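Local coordinates for protein probable transcriptional regulator (Rhodococcus jostii, PDB 3HIM) that probably binds operator DNA as a dimeric TetR-family transcriptional regulator, at residues 20-25 with 65-70; 73-78 with 102-107; 88-93 with 151-156; 98-103 with 164-169. All blocks are in the same frame, centred on the assembly; numbering follows the deposited sequence.

How the contacts relate
Contacts 1, 3 and 4 are mostly buried, while contact 2 is only partly buried. Contact 1 joins helix 16-32, in the probable DNA-binding domain, to helix 60-82, and contact 2 joins the same long helix to helix 89-106. Helix 89-106 also serves contacts 3 and 4, so it runs through three of the four. Contacts 2 and 4 are neighbours, sharing Thr102 and Trp103, with centres about 9 Å apart. Contacts 1 and 3 lie on opposite sides of the chain's centre. Chemistry varies with place: a salt bridge in contact 1, indole packing with an N-H bond to a serine in contact 2, packing without a hydrogen bond between the segments in contact 3, and a phenol-to-backbone bond in contact 4.

Contact 1 of 4, residues 20-25 with 65-70; sequences RIRAAA and YAISLE
Helices 20-25 and 65-70 cross almost at a right angle (93°), their axes 10.2 Å apart, with Arg22 and Ile67 closest by CA. Arg22 carries the contact. Its CG is anti to the carbonyl carbon, and the chain bends at chi3 (-62°). The bend brings the guanidinium to the carboxylate of Glu70, which reaches out on a chain with CG anti to its own backbone N. The two groups meet tip to tip. Arg22 grips side-on: NE donates to Glu70 OE1 at 2.7 Å and NH2 of Arg22 donates to Glu70 OE2 at 2.7 Å. Both bonds are nearly straight. Both oxygens lie near the guanidinium plane, but each is met from above the carboxylate plane, because the two groups are turned 56° against each other. Below the charges the packing is apolar. Arg22 CD lies 3.8 Å from Ala66 CB. Ile67 CD1 sits 3.8 Å from Ala25 CB and also touches the backbone O of Arg22. The remaining nitrogen, Arg22 NH1, bonds to Tyr57 OH, at the last residue of the predicted helix-turn-helix. An alanine here, with no guanidinium to bond Glu70 and Tyr57 and no CD over Ala66, would probably loosen the hold between the two helices. The contact lies in the TetR-type DNA-binding region and joins helix 16-32 to helix 60-82. The paired charges are likely to keep Glu70 ionised, and the two-point grip limits rotation of the guanidinium where the first helix meets the long helix.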
# COMPACT_ATOMS: atom_id res chain seq x y z
N ARG B 20 18.35 -2.86 -18.86
CA ARG B 20 17.99 -4.27 -19.01
C ARG B 20 18.25 -5.05 -17.71
O ARG B 20 17.47 -5.94 -17.33
CB ARG B 20 18.79 -4.89 -20.18
CG ARG B 20 18.59 -6.37 -20.46
CD ARG B 20 19.24 -6.75 -21.79
NE ARG B 20 19.24 -8.20 -22.05
CZ ARG B 20 20.18 -9.05 -21.63
NH1 ARG B 20 21.22 -8.63 -20.90
NH2 ARG B 20 20.09 -10.35 -21.92
N ILE B 21 19.36 -4.75 -17.05
CA ILE B 21 19.68 -5.42 -15.77
C ILE B 21 18.63 -5.05 -14.71
O ILE B 21 18.16 -5.92 -13.98
CB ILE B 21 21.13 -5.10 -15.31
CG1 ILE B 21 22.13 -5.77 -16.26
CG2 ILE B 21 21.37 -5.55 -13.81
CD1 ILE B 21 23.50 -5.09 -16.31
N ARG B 22 18.25 -3.77 -14.67
CA ARG B 22 17.25 -3.29 -13.72
C ARG B 22 15.90 -3.95 -13.95
O ARG B 22 15.28 -4.42 -12.99
CB ARG B 22 17.10 -1.76 -13.77
CG ARG B 22 18.35 -1.01 -13.41
CD ARG B 22 18.04 0.42 -13.03
NE ARG B 22 17.44 1.21 -14.10
CZ ARG B 22 18.12 1.73 -15.13
NH1 ARG B 22 19.43 1.51 -15.27
NH2 ARG B 22 17.49 2.46 -16.04
N ALA B 23 15.45 -4.00 -15.21
CA ALA B 23 14.19 -4.69 -15.53
C ALA B 23 14.25 -6.14 -15.06
O ALA B 23 13.32 -6.63 -14.39
CB ALA B 23 13.86 -4.60 -17.02
N ALA B 24 15.35 -6.84 -15.37
CA ALA B 24 15.46 -8.25 -14.96
C ALA B 24 15.51 -8.37 -13.44
O ALA B 24 14.92 -9.29 -12.87
CB ALA B 24 16.69 -8.92 -15.59
N ALA B 25 16.22 -7.45 -12.79
CA ALA B 25 16.32 -7.49 -11.34
C ALA B 25 14.93 -7.28 -10.70
O ALA B 25 14.62 -7.91 -9.69
CB ALA B 25 17.30 -6.45 -10.82
N TYR B 65 19.07 0.60 -5.33
CA TYR B 65 19.05 2.05 -5.30
C TYR B 65 18.74 2.59 -6.69
O TYR B 65 17.88 3.47 -6.82
CB TYR B 65 20.36 2.61 -4.78
CG TYR B 65 20.48 4.12 -4.95
CD1 TYR B 65 19.56 4.98 -4.34
CD2 TYR B 65 21.50 4.67 -5.74
CE1 TYR B 65 19.65 6.37 -4.50
CE2 TYR B 65 21.60 6.06 -5.90
CZ TYR B 65 20.67 6.90 -5.27
OH TYR B 65 20.75 8.25 -5.42
N ALA B 66 19.41 2.07 -7.72
CA ALA B 66 19.09 2.50 -9.08
C ALA B 66 17.60 2.29 -9.40
O ALA B 66 16.95 3.18 -9.91
CB ALA B 66 19.98 1.81 -10.13
N ILE B 67 17.08 1.11 -9.09
CA ILE B 67 15.66 0.81 -9.34
C ILE B 67 14.76 1.80 -8.58
O ILE B 67 13.84 2.36 -9.14
CB ILE B 67 15.34 -0.68 -8.97
CG1 ILE B 67 16.03 -1.63 -9.96
CG2 ILE B 67 13.84 -0.96 -8.94
CD1 ILE B 67 16.11 -3.07 -9.49
N SER B 68 15.07 2.05 -7.32
CA SER B 68 14.23 2.86 -6.47
C SER B 68 14.28 4.35 -6.88
O SER B 68 13.26 5.05 -6.90
CB SER B 68 14.64 2.66 -5.00
OG SER B 68 13.77 3.38 -4.15
N LEU B 69 15.47 4.82 -7.22
CA LEU B 69 15.66 6.18 -7.72
C LEU B 69 14.88 6.40 -9.01
O LEU B 69 14.13 7.37 -9.15
CB LEU B 69 17.16 6.41 -7.96
CG LEU B 69 17.62 7.76 -8.51
CD1 LEU B 69 17.39 8.88 -7.47
CD2 LEU B 69 19.10 7.65 -8.88
N GLU B 70 15.06 5.46 -9.94
CA GLU B 70 14.41 5.52 -11.24
C GLU B 70 12.92 5.66 -11.01
O GLU B 70 12.31 6.60 -11.52
CB GLU B 70 14.74 4.25 -12.03
CG GLU B 70 14.01 4.07 -13.37
CD GLU B 70 14.63 2.95 -14.22
OE1 GLU B 70 14.81 1.80 -13.75
OE2 GLU B 70 14.96 3.23 -15.39

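Contact 2 of 4, residues 73-78 with 102-107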
# COMPACT_ATOMS: atom_id res chain seq x y z
N HIS B 73 11.90 9.04 -9.06
CA HIS B 73 12.02 10.17 -9.97
C HIS B 73 10.96 10.12 -11.06
O HIS B 73 10.39 11.14 -11.41
CB HIS B 73 13.40 10.23 -10.63
CG HIS B 73 13.50 11.28 -11.69
ND1 HIS B 73 13.06 11.07 -12.98
CD2 HIS B 73 13.91 12.57 -11.63
CE1 HIS B 73 13.23 12.17 -13.68
NE2 HIS B 73 13.76 13.10 -12.89
N SER B 74 10.70 8.94 -11.60
CA SER B 74 9.73 8.80 -12.65
C SER B 74 8.31 9.23 -12.23
O SER B 74 7.65 9.99 -12.95
CB SER B 74 9.74 7.39 -13.21
OG SER B 74 8.66 7.19 -14.11
N VAL B 75 7.84 8.78 -11.07
CA VAL B 75 6.49 9.16 -10.64
C VAL B 75 6.45 10.68 -10.30
O VAL B 75 5.48 11.37 -10.63
CB VAL B 75 5.93 8.23 -9.50
CG1 VAL B 75 6.61 8.49 -8.19
CG2 VAL B 75 4.42 8.42 -9.35
N LEU B 76 7.52 11.20 -9.69
CA LEU B 76 7.66 12.64 -9.48
C LEU B 76 7.60 13.42 -10.81
O LEU B 76 6.84 14.38 -10.92
CB LEU B 76 8.96 12.97 -8.74
CG LEU B 76 9.18 14.47 -8.54
CD1 LEU B 76 8.00 15.11 -7.77
CD2 LEU B 76 10.50 14.72 -7.83
N ALA B 77 8.40 12.99 -11.79
CA ALA B 77 8.40 13.61 -13.11
C ALA B 77 7.01 13.56 -13.72
O ALA B 77 6.57 14.53 -14.33
CB ALA B 77 9.43 12.93 -14.06
N ALA B 78 6.32 12.43 -13.54
CA ALA B 78 4.97 12.22 -14.09
C ALA B 78 3.94 13.22 -13.59
O ALA B 78 3.25 13.87 -14.38
CB ALA B 78 4.48 10.79 -13.82
N THR B 102 -2.45 6.31 -12.43
CA THR B 102 -2.03 5.62 -13.66
C THR B 102 -0.59 5.13 -13.57
O THR B 102 -0.31 3.99 -13.90
CB THR B 102 -2.18 6.56 -14.90
OG1 THR B 102 -3.52 7.02 -14.97
CG2 THR B 102 -1.80 5.85 -16.21
N TRP B 103 0.32 5.99 -13.11
CA TRP B 103 1.72 5.60 -12.97
C TRP B 103 1.85 4.39 -12.07
O TRP B 103 2.58 3.42 -12.38
CB TRP B 103 2.58 6.74 -12.44
CG TRP B 103 4.04 6.43 -12.53
CD1 TRP B 103 4.90 6.81 -13.52
CD2 TRP B 103 4.82 5.64 -11.60
NE1 TRP B 103 6.17 6.32 -13.26
CE2 TRP B 103 6.15 5.60 -12.09
CE3 TRP B 103 4.51 4.97 -10.40
CZ2 TRP B 103 7.18 4.92 -11.42
CZ3 TRP B 103 5.54 4.29 -9.73
CH2 TRP B 103 6.86 4.27 -10.25
N HIS B 104 1.15 4.43 -10.95
CA HIS B 104 1.23 3.37 -9.98
C HIS B 104 0.62 2.02 -10.43
O HIS B 104 1.09 0.96 -10.00
CB HIS B 104 0.65 3.84 -8.65
CG HIS B 104 1.66 4.51 -7.77
ND1 HIS B 104 2.63 3.81 -7.09
CD2 HIS B 104 1.86 5.82 -7.48
CE1 HIS B 104 3.39 4.66 -6.41
NE2 HIS B 104 2.93 5.88 -6.62
N ALA B 105 -0.40 2.07 -11.27
CA ALA B 105 -0.93 0.86 -11.92
C ALA B 105 0.04 0.31 -12.99
O ALA B 105 0.42 -0.86 -12.92
CB ALA B 105 -2.28 1.14 -12.53
N ASP B 106 0.43 1.14 -13.96
CA ASP B 106 1.40 0.73 -15.00
C ASP B 106 2.78 0.30 -14.48
O ASP B 106 3.36 -0.65 -15.00
CB ASP B 106 1.63 1.84 -16.02
CG ASP B 106 0.41 2.14 -16.88
OD1 ASP B 106 -0.55 1.33 -16.94
OD2 ASP B 106 0.44 3.21 -17.53
N ASN B 107 3.31 0.98 -13.47
CA ASN B 107 4.66 0.66 -13.01
C ASN B 107 4.72 -0.07 -11.69
O ASN B 107 5.72 0.06 -10.96
CB ASN B 107 5.51 1.92 -12.97
CG ASN B 107 5.57 2.60 -14.30
OD1 ASN B 107 6.30 2.16 -15.18
ND2 ASN B 107 4.76 3.63 -14.48
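The backbone O of Trp103 is the best-held polar atom, gripped by two donors from Asn107. The backbone N of Asn107 bonds to it at 2.8 Å, and ND2 of Asn107 reaches the same Trp103 O at 3.0 Å, on a lone pair. Asn107 has just left the helix, and its amide folds back so that ND2 lies over one face of the Trp103 indole, toward its rim. The opposite face belongs to Val75. Its CB stands 3.6 Å from the centroid of the six-membered ring of Trp103, close to the normal, as a CH-pi contact. Val75 CG2 rests on the same ring system and also comes near the His104 imidazole. At the edge of the indole, Trp103 NE1 donates to Ser74 OG at 2.8 Å, near the ring plane. Ala78 CB adds a looser touch at Trp103 CD1. Trp103 has CG anti to its backbone N (chi1 -170°), which carries the ring across to helix 73-78. The two helices run roughly antiparallel, at 147°. The contact joins helix 60-82 to the end of helix 89-106. The NE1 bond probably helps to fix the rotation of the indole, while Val75 and Asn107 pack on its two faces.

Contact 3 of 4, residues 88-93 with 151-156; sequences AAPDRL and GDFHPF
Phe153 carries this contact with its ring. From CB the side chain sets out with CG anti to the carbonyl carbon (chi1 -68°), and the far half of the ring does the touching. CE1 meets Pro90 CG at 3.8 Å. On the other flank, Phe153 CE2 lies 4.1 Å from Ala89 CB. The tip, CZ of Phe153, comes within 3.6 Å of Pro90 CA and also touches Leu93 CD2 at 4.0 Å. The ring thus lies against the first turns of helix 89-106, crossing Pro90 and Leu93 obliquely. Asp152, just before it, packs across the proline ring, with OD2 3.6 Å from Pro90 CD. No hydrogen bond joins the two segments. Val199 and Cys201 also cover Phe153, and Leu196 lies against Pro90 and Leu93. An alanine here, lacking the ring that packs on Ala89, Pro90 and Leu93, would probably loosen the loop against the helix start. His154 O, further on, bonds to Arg197 of the second subunit. Gly151 ends the preceding helix in a Schellman motif. The loop that follows it packs through the Phe153 ring against a helix N-terminus, within the all-helical TetR C-terminal domain.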
# COMPACT_ATOMS: atom_id res chain seq x y z
N ALA B 88 -7.10 26.21 -13.02
CA ALA B 88 -7.75 26.14 -11.72
C ALA B 88 -7.30 24.91 -10.91
O ALA B 88 -7.06 23.83 -11.46
CB ALA B 88 -9.28 26.16 -11.87
N ALA B 89 -7.17 25.11 -9.60
CA ALA B 89 -6.76 24.07 -8.68
C ALA B 89 -7.50 22.73 -8.82
O ALA B 89 -6.84 21.68 -8.83
CB ALA B 89 -6.84 24.58 -7.25
N PRO B 90 -8.86 22.74 -8.97
CA PRO B 90 -9.52 21.43 -9.10
C PRO B 90 -9.05 20.62 -10.30
O PRO B 90 -8.92 19.40 -10.19
CB PRO B 90 -11.00 21.79 -9.21
CG PRO B 90 -11.10 23.15 -8.58
CD PRO B 90 -9.84 23.84 -8.97
N ASP B 91 -8.79 21.31 -11.42
CA ASP B 91 -8.30 20.71 -12.68
C ASP B 91 -6.87 20.20 -12.51
O ASP B 91 -6.50 19.19 -13.10
CB ASP B 91 -8.28 21.74 -13.82
CG ASP B 91 -9.66 22.26 -14.18
OD1 ASP B 91 -10.50 21.47 -14.64
OD2 ASP B 91 -9.89 23.46 -13.99
N ARG B 92 -6.06 20.95 -11.76
CA ARG B 92 -4.70 20.54 -11.38
C ARG B 92 -4.73 19.23 -10.57
O ARG B 92 -3.91 18.34 -10.78
CB ARG B 92 -4.01 21.64 -10.58
CG ARG B 92 -3.76 22.94 -11.38
CD ARG B 92 -3.17 24.07 -10.55
NE ARG B 92 -1.86 23.71 -10.01
CZ ARG B 92 -1.12 24.48 -9.20
NH1 ARG B 92 -1.56 25.67 -8.82
NH2 ARG B 92 0.05 24.04 -8.74
N LEU B 93 -5.68 19.15 -9.64
CA LEU B 93 -5.85 17.97 -8.81
C LEU B 93 -6.34 16.77 -9.61
O LEU B 93 -5.82 15.68 -9.44
CB LEU B 93 -6.78 18.27 -7.62
CG LEU B 93 -6.75 17.19 -6.53
CD1 LEU B 93 -5.37 17.13 -5.85
CD2 LEU B 93 -7.89 17.40 -5.53
N GLY B 151 -10.56 29.60 -2.76
CA GLY B 151 -11.89 29.28 -2.26
C GLY B 151 -12.52 28.09 -2.99
O GLY B 151 -13.70 27.82 -2.83
N ASP B 152 -11.73 27.41 -3.83
CA ASP B 152 -12.17 26.18 -4.49
C ASP B 152 -12.23 24.99 -3.54
O ASP B 152 -13.07 24.10 -3.70
CB ASP B 152 -11.24 25.82 -5.64
CG ASP B 152 -11.28 26.82 -6.78
OD1 ASP B 152 -12.37 27.37 -7.07
OD2 ASP B 152 -10.23 27.03 -7.41
N PHE B 153 -11.31 24.94 -2.58
CA PHE B 153 -11.19 23.78 -1.70
C PHE B 153 -11.47 24.22 -0.28
O PHE B 153 -11.25 25.38 0.07
CB PHE B 153 -9.77 23.15 -1.77
CG PHE B 153 -9.44 22.49 -3.11
CD1 PHE B 153 -10.43 22.14 -4.02
CD2 PHE B 153 -8.11 22.20 -3.44
CE1 PHE B 153 -10.13 21.54 -5.25
CE2 PHE B 153 -7.78 21.59 -4.67
CZ PHE B 153 -8.80 21.25 -5.58
N HIS B 154 -11.94 23.29 0.55
CA HIS B 154 -12.17 23.54 1.98
C HIS B 154 -11.70 22.33 2.78
O HIS B 154 -12.51 21.67 3.44
CB HIS B 154 -13.65 23.82 2.24
CG HIS B 154 -14.23 24.80 1.28
ND1 HIS B 154 -13.97 26.15 1.36
CD2 HIS B 154 -15.02 24.63 0.20
CE1 HIS B 154 -14.60 26.77 0.37
NE2 HIS B 154 -15.25 25.87 -0.34
N PRO B 155 -10.39 22.06 2.74
CA PRO B 155 -9.83 20.86 3.37
C PRO B 155 -9.96 20.95 4.87
O PRO B 155 -9.86 22.05 5.43
CB PRO B 155 -8.34 20.90 2.97
CG PRO B 155 -8.06 22.28 2.55
CD PRO B 155 -9.35 22.97 2.23
N PHE B 156 -10.20 19.82 5.52
CA PHE B 156 -10.08 19.75 6.96
C PHE B 156 -8.62 20.01 7.31
O PHE B 156 -8.29 20.86 8.14
CB PHE B 156 -10.51 18.38 7.48
CG PHE B 156 -11.99 18.22 7.64
CD1 PHE B 156 -12.66 18.84 8.69
CD2 PHE B 156 -12.72 17.44 6.74
CE1 PHE B 156 -14.04 18.69 8.84
CE2 PHE B 156 -14.09 17.29 6.88
CZ PHE B 156 -14.76 17.93 7.93

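Contact 4 of 4, residues 98-103 with 164-169; sequences TAYVTW and AITSLG
One hydrogen bond crosses between the helices. Tyr100 OH donates to the backbone O of Thr166 at 2.8 Å, in the carbonyl plane and on a lone pair. The phenol is carried there by a side chain with CG anti to the backbone N (chi1 -171°). Thr166 O lies at the edge of the ring, near its plane, as does the O of Ile165, 3.5 Å from Tyr100 CE2. Thr166 OG1 turns back to its own helix and bonds to the O of Leu163 and of Ala162.

Van der Waals packing comes next. Tyr100 CE2 lies 3.4 Å from Gly169 CA. A side chain at Gly169 would point at the phenol, and its CB would clash with CE2, so the glycine lets the ring come this close. Val101 CG2 makes a longer touch on Gly169 CA. Tyr100 OH also lies 3.6 Å from Thr166 CB.

The two helices run at only 30° to each other, in the all-helical TetR C-terminal domain. Helix 158-175 also faces the second subunit: Ser167 OG bonds to Asp171 of that chain, and Leu168 packs on its Ser167. Tyr100 therefore ties helix 89-106 to a helix of the dimer interface.

Aromatic contacts complete the setting. The Tyr100 ring meets Phe140 and His104 edge-to-face, and Val75 and Ile79 of helix 60-82 pack on it.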
# COMPACT_ATOMS: atom_id res chain seq x y z
N THR B 98 -4.89 11.69 -11.58
CA THR B 98 -4.90 10.81 -12.75
C THR B 98 -3.50 10.24 -13.11
O THR B 98 -3.33 9.02 -13.20
CB THR B 98 -5.48 11.51 -14.01
OG1 THR B 98 -6.80 11.95 -13.71
CG2 THR B 98 -5.51 10.55 -15.22
N ALA B 99 -2.53 11.13 -13.32
CA ALA B 99 -1.14 10.72 -13.61
C ALA B 99 -0.54 9.88 -12.50
O ALA B 99 0.14 8.89 -12.74
CB ALA B 99 -0.26 11.93 -13.87
N TYR B 100 -0.79 10.28 -11.26
CA TYR B 100 -0.24 9.55 -10.13
C TYR B 100 -0.77 8.13 -10.05
O TYR B 100 0.01 7.17 -9.96
CB TYR B 100 -0.55 10.30 -8.84
CG TYR B 100 0.14 9.78 -7.61
CD1 TYR B 100 1.54 9.84 -7.48
CD2 TYR B 100 -0.60 9.31 -6.53
CE1 TYR B 100 2.19 9.39 -6.27
CE2 TYR B 100 0.00 8.86 -5.37
CZ TYR B 100 1.39 8.91 -5.24
OH TYR B 100 1.93 8.47 -4.06
N VAL B 101 -2.10 7.97 -10.09
CA VAL B 101 -2.72 6.64 -10.01
C VAL B 101 -2.33 5.75 -11.22
O VAL B 101 -1.90 4.60 -11.05
CB VAL B 101 -4.25 6.77 -9.86
CG1 VAL B 101 -4.95 5.42 -10.07
CG2 VAL B 101 -4.60 7.36 -8.47
N THR B 102 -2.45 6.31 -12.43
CA THR B 102 -2.03 5.62 -13.66
C THR B 102 -0.59 5.13 -13.57
O THR B 102 -0.31 3.99 -13.90
CB THR B 102 -2.18 6.56 -14.90
OG1 THR B 102 -3.52 7.02 -14.97
CG2 THR B 102 -1.80 5.85 -16.21
N TRP B 103 0.32 5.99 -13.11
CA TRP B 103 1.72 5.60 -12.97
C TRP B 103 1.85 4.39 -12.07
O TRP B 103 2.58 3.42 -12.38
CB TRP B 103 2.58 6.74 -12.44
CG TRP B 103 4.04 6.43 -12.53
CD1 TRP B 103 4.90 6.81 -13.52
CD2 TRP B 103 4.82 5.64 -11.60
NE1 TRP B 103 6.17 6.32 -13.26
CE2 TRP B 103 6.15 5.60 -12.09
CE3 TRP B 103 4.51 4.97 -10.40
CZ2 TRP B 103 7.18 4.92 -11.42
CZ3 TRP B 103 5.54 4.29 -9.73
CH2 TRP B 103 6.86 4.27 -10.25
N ALA B 164 -3.34 11.18 2.34
CA ALA B 164 -4.32 10.20 1.89
C ALA B 164 -4.22 9.94 0.39
O ALA B 164 -4.32 8.80 -0.06
CB ALA B 164 -5.72 10.59 2.30
N ILE B 165 -4.03 11.00 -0.39
CA ILE B 165 -3.92 10.86 -1.83
C ILE B 165 -2.65 10.09 -2.23
O ILE B 165 -2.67 9.21 -3.10
CB ILE B 165 -3.99 12.24 -2.55
CG1 ILE B 165 -5.43 12.77 -2.55
CG2 ILE B 165 -3.47 12.13 -3.99
CD1 ILE B 165 -5.52 14.29 -2.73
N THR B 166 -1.54 10.40 -1.58
CA THR B 166 -0.28 9.76 -1.93
C THR B 166 -0.38 8.29 -1.50
O THR B 166 0.05 7.39 -2.23
CB THR B 166 0.92 10.47 -1.29
OG1 THR B 166 0.75 10.49 0.12
CG2 THR B 166 0.96 11.89 -1.73
N SER B 167 -1.00 8.07 -0.34
CA SER B 167 -1.22 6.73 0.16
C SER B 167 -2.07 5.85 -0.79
O SER B 167 -1.72 4.68 -1.08
CB SER B 167 -1.82 6.79 1.57
OG SER B 167 -2.29 5.52 1.91
N LEU B 168 -3.17 6.41 -1.31
CA LEU B 168 -4.02 5.68 -2.29
C LEU B 168 -3.29 5.27 -3.56
O LEU B 168 -3.43 4.14 -4.02
CB LEU B 168 -5.27 6.49 -2.67
CG LEU B 168 -6.32 6.59 -1.57
CD1 LEU B 168 -7.37 7.62 -1.95
CD2 LEU B 168 -6.95 5.24 -1.34
N GLY B 169 -2.53 6.21 -4.15
CA GLY B 169 -1.75 5.92 -5.37
C GLY B 169 -0.72 4.81 -5.12
O GLY B 169 -0.66 3.83 -5.87